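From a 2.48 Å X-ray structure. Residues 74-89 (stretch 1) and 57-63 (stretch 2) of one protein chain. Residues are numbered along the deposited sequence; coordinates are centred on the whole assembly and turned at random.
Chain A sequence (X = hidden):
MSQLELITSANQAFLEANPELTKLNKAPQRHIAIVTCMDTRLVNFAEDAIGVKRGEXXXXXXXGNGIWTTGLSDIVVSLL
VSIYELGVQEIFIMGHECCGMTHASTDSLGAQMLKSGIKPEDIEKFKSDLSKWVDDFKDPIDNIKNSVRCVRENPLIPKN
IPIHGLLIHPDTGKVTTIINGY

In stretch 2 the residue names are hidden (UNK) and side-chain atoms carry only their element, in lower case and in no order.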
# COMPACT_ATOMS: atom_id res chain seq x y z
N ASP A 74 1.97 3.08 -8.86
CA ASP A 74 2.50 3.02 -7.51
C ASP A 74 2.87 1.57 -7.17
O ASP A 74 3.97 1.30 -6.67
CB ASP A 74 1.50 3.56 -6.47
CG ASP A 74 1.20 5.05 -6.54
OD1 ASP A 74 2.06 5.81 -7.01
OD2 ASP A 74 0.10 5.44 -6.12
N ILE A 75 1.96 0.63 -7.47
CA ILE A 75 2.13 -0.76 -7.07
C ILE A 75 3.29 -1.37 -7.86
O ILE A 75 4.17 -1.99 -7.29
CB ILE A 75 0.82 -1.57 -7.20
CG1 ILE A 75 -0.19 -1.14 -6.13
CG2 ILE A 75 1.10 -3.06 -7.10
CD1 ILE A 75 -1.49 -1.93 -6.16
N VAL A 76 3.28 -1.14 -9.18
CA VAL A 76 4.30 -1.70 -10.05
C VAL A 76 5.69 -1.22 -9.63
O VAL A 76 6.59 -2.03 -9.47
CB VAL A 76 3.98 -1.43 -11.53
CG1 VAL A 76 5.22 -1.57 -12.40
CG2 VAL A 76 2.88 -2.35 -12.03
N VAL A 77 5.84 0.09 -9.41
CA VAL A 77 7.12 0.67 -9.02
C VAL A 77 7.61 0.03 -7.72
O VAL A 77 8.80 -0.27 -7.59
CB VAL A 77 7.03 2.21 -8.91
CG1 VAL A 77 8.24 2.84 -8.23
CG2 VAL A 77 6.79 2.84 -10.27
N SER A 78 6.69 -0.17 -6.77
CA SER A 78 6.97 -0.83 -5.51
C SER A 78 7.56 -2.22 -5.74
O SER A 78 8.48 -2.62 -5.04
CB SER A 78 5.74 -0.90 -4.64
OG SER A 78 5.31 0.41 -4.28
N LEU A 79 7.03 -2.93 -6.74
CA LEU A 79 7.52 -4.26 -7.06
C LEU A 79 8.91 -4.21 -7.69
O LEU A 79 9.74 -5.07 -7.41
CB LEU A 79 6.50 -4.96 -7.97
CG LEU A 79 5.18 -5.31 -7.27
CD1 LEU A 79 4.14 -5.80 -8.26
CD2 LEU A 79 5.41 -6.32 -6.15
N LEU A 80 9.17 -3.18 -8.52
CA LEU A 80 10.47 -3.03 -9.16
C LEU A 80 11.53 -2.76 -8.11
O LEU A 80 12.62 -3.34 -8.15
CB LEU A 80 10.42 -1.90 -10.20
CG LEU A 80 9.46 -2.11 -11.37
CD1 LEU A 80 9.34 -0.85 -12.23
CD2 LEU A 80 9.88 -3.30 -12.22
N VAL A 81 11.21 -1.87 -7.16
CA VAL A 81 12.11 -1.55 -6.07
C VAL A 81 12.35 -2.80 -5.23
O VAL A 81 13.48 -3.09 -4.85
CB VAL A 81 11.58 -0.38 -5.22
CG1 VAL A 81 12.46 -0.12 -4.01
CG2 VAL A 81 11.44 0.89 -6.05
N SER A 82 11.27 -3.54 -4.94
CA SER A 82 11.38 -4.75 -4.14
C SER A 82 12.37 -5.72 -4.77
O SER A 82 13.25 -6.25 -4.09
CB SER A 82 10.03 -5.40 -3.93
OG SER A 82 9.21 -4.60 -3.10
N ILE A 83 12.23 -5.93 -6.09
CA ILE A 83 13.01 -6.96 -6.77
C ILE A 83 14.46 -6.50 -6.93
O ILE A 83 15.38 -7.21 -6.52
CB ILE A 83 12.39 -7.35 -8.13
CG1 ILE A 83 10.99 -7.94 -7.98
CG2 ILE A 83 13.31 -8.28 -8.91
CD1 ILE A 83 10.18 -7.88 -9.26
N TYR A 84 14.63 -5.31 -7.51
CA TYR A 84 15.92 -4.87 -8.03
C TYR A 84 16.77 -4.26 -6.93
O TYR A 84 17.98 -4.50 -6.89
CB TYR A 84 15.71 -3.91 -9.20
CG TYR A 84 15.10 -4.58 -10.40
CD1 TYR A 84 15.73 -5.65 -11.01
CD2 TYR A 84 13.90 -4.13 -10.94
CE1 TYR A 84 15.19 -6.27 -12.13
CE2 TYR A 84 13.34 -4.73 -12.05
CZ TYR A 84 13.99 -5.80 -12.65
OH TYR A 84 13.43 -6.40 -13.74
N GLU A 85 16.14 -3.50 -6.03
CA GLU A 85 16.87 -2.81 -4.99
C GLU A 85 16.93 -3.67 -3.73
O GLU A 85 17.94 -3.65 -3.03
CB GLU A 85 16.30 -1.40 -4.76
CG GLU A 85 17.36 -0.38 -4.35
CD GLU A 85 18.20 0.28 -5.45
OE1 GLU A 85 18.09 -0.12 -6.64
OE2 GLU A 85 18.96 1.21 -5.12
N LEU A 86 15.89 -4.47 -3.45
CA LEU A 86 15.75 -5.06 -2.12
C LEU A 86 15.80 -6.59 -2.13
O LEU A 86 15.64 -7.21 -1.08
CB LEU A 86 14.47 -4.55 -1.48
CG LEU A 86 14.48 -3.07 -1.07
CD1 LEU A 86 13.08 -2.62 -0.68
CD2 LEU A 86 15.46 -2.82 0.08
N GLY A 87 16.02 -7.20 -3.31
CA GLY A 87 16.33 -8.62 -3.40
C GLY A 87 15.12 -9.55 -3.35
O GLY A 87 15.28 -10.74 -3.09
N VAL A 88 13.92 -9.03 -3.63
CA VAL A 88 12.72 -9.85 -3.61
C VAL A 88 12.73 -10.82 -4.80
O VAL A 88 13.03 -10.43 -5.92
CB VAL A 88 11.43 -9.00 -3.57
CG1 VAL A 88 10.21 -9.78 -4.01
CG2 VAL A 88 11.18 -8.39 -2.19
N GLN A 89 12.37 -12.08 -4.53
CA GLN A 89 12.43 -13.15 -5.51
C GLN A 89 11.04 -13.70 -5.83
O GLN A 89 10.90 -14.45 -6.80
CB GLN A 89 13.30 -14.30 -5.01
CG GLN A 89 14.73 -13.91 -4.70
CD GLN A 89 15.41 -15.00 -3.89
OE1 GLN A 89 14.78 -15.94 -3.42
NE2 GLN A 89 16.72 -14.87 -3.72
N UNK A 57 9.13 -9.41 4.69
CA UNK A 57 8.54 -9.11 3.39
C UNK A 57 8.33 -7.60 3.24
O UNK A 57 8.22 -6.89 4.23
c UNK A 57 7.22 -9.82 3.24
N UNK A 58 8.27 -7.13 2.00
CA UNK A 58 7.65 -5.84 1.73
C UNK A 58 6.15 -6.07 1.56
O UNK A 58 5.73 -7.10 1.02
c UNK A 58 9.70 -4.70 0.74
o UNK A 58 8.21 -6.05 -0.59
c UNK A 58 8.27 -5.15 0.51
N UNK A 59 5.36 -5.09 2.02
CA UNK A 59 3.91 -5.14 1.90
C UNK A 59 3.44 -3.87 1.20
O UNK A 59 3.75 -2.77 1.64
c UNK A 59 3.22 -5.33 3.27
c UNK A 59 3.74 -6.57 4.00
c UNK A 59 1.70 -5.37 3.15
N UNK A 60 2.71 -4.06 0.10
CA UNK A 60 2.22 -2.99 -0.76
C UNK A 60 0.70 -3.06 -0.68
O UNK A 60 0.15 -4.14 -0.84
c UNK A 60 2.73 -3.23 -2.20
c UNK A 60 4.27 -3.24 -2.25
c UNK A 60 2.14 -2.23 -3.19
c UNK A 60 4.86 -4.21 -3.24
N UNK A 61 0.03 -1.94 -0.40
CA UNK A 61 -1.42 -1.95 -0.24
C UNK A 61 -2.08 -0.79 -0.98
O UNK A 61 -1.69 0.36 -0.82
c UNK A 61 -1.82 -1.82 1.23
n UNK A 61 -2.39 -3.34 5.85
c UNK A 61 -1.63 -3.63 4.61
c UNK A 61 -1.39 -2.92 2.19
c UNK A 61 -2.15 -2.79 3.48
N UNK A 62 -3.13 -1.12 -1.73
CA UNK A 62 -4.01 -0.14 -2.36
C UNK A 62 -5.43 -0.70 -2.37
O UNK A 62 -5.61 -1.91 -2.28
c UNK A 62 -3.53 0.15 -3.77
N UNK A 63 -6.41 0.19 -2.52
CA UNK A 63 -7.80 -0.21 -2.63
C UNK A 63 -7.97 -1.22 -3.77
O UNK A 63 -7.83 -0.86 -4.93
c UNK A 63 -8.67 1.01 -2.85

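Position 57 carries a single side-chain carbon, pointing away from the helix and touching nothing on it. One carbon and no more makes it Ala 57.

Position 58 has three side-chain atoms: a first carbon that bears one oxygen and one carbon. It points toward the helix, and its oxygen lies 3.1 Å from OG of Ser 82. A fork of one oxygen and one carbon is threonine, so this is Thr 58. Its OG1 donates a hydrogen bond to Ser 82 OG, while its CG2 sits 4.2 Å from CD1 of Leu 86.

Position 59 shows three carbons, the first carrying the other two, and it faces away from stretch 1. With both arms one carbon long, the fork is that of Val 59.

Position 60 has four carbons, forked at the first, with one arm two carbons long. It points toward the helix and reaches Ile 75, Ser 78 and Leu 79, with a more distant approach to Ser 82. Branching at the first carbon with unequal arms identifies Ile 60. The CG2 arm packs on CG1 of Ile 75 at 3.9 Å; the longer arm places CG1 3.7 Å from Ser 78 CB and CD1 3.6 Å from CD2 of Leu 79.

Position 61 is four carbons in a row ending in nitrogen, extended and turned away from the helix. That chain is Lys 61.

Position 62 has one carbon, again directed toward the helix, 3.8 Å from CD1 of Ile 75. It is Ala 62, and the long Ile 75 side chain covers the distance to its short CB.

Position 63 also has a single carbon, set sideways, its CB 8.4 Å from CD1 of Ile 75 and so out of contact: Ala 63.

The rule is alternation. Positions 58, 60 and 62 face the helix, while 57, 59 and 61 turn their side chains away. The helix runs nearly antiparallel to the strand, at 172°, with the axes 9.0 Å apart at closest approach, so Ile 75 meets the late positions and Ser 82 the early one. Small serines at 78 and 82 point toward the strand, and the larger Ile 75 and Leu 79 start sideways and bring their ends nearer. Each serine hydroxyl also donates back into its own helix, Ser 78 OG to Asp 74 O and Ser 82 OG to Ser 78 O, both at 2.9 Å. Ser 82 OG can therefore accept from Thr 58 while giving its own proton to the backbone: a polar pair made within a buried, largely apolar contact centred on Ile 60.

Stretch 2 (57-63) ATVIKAA
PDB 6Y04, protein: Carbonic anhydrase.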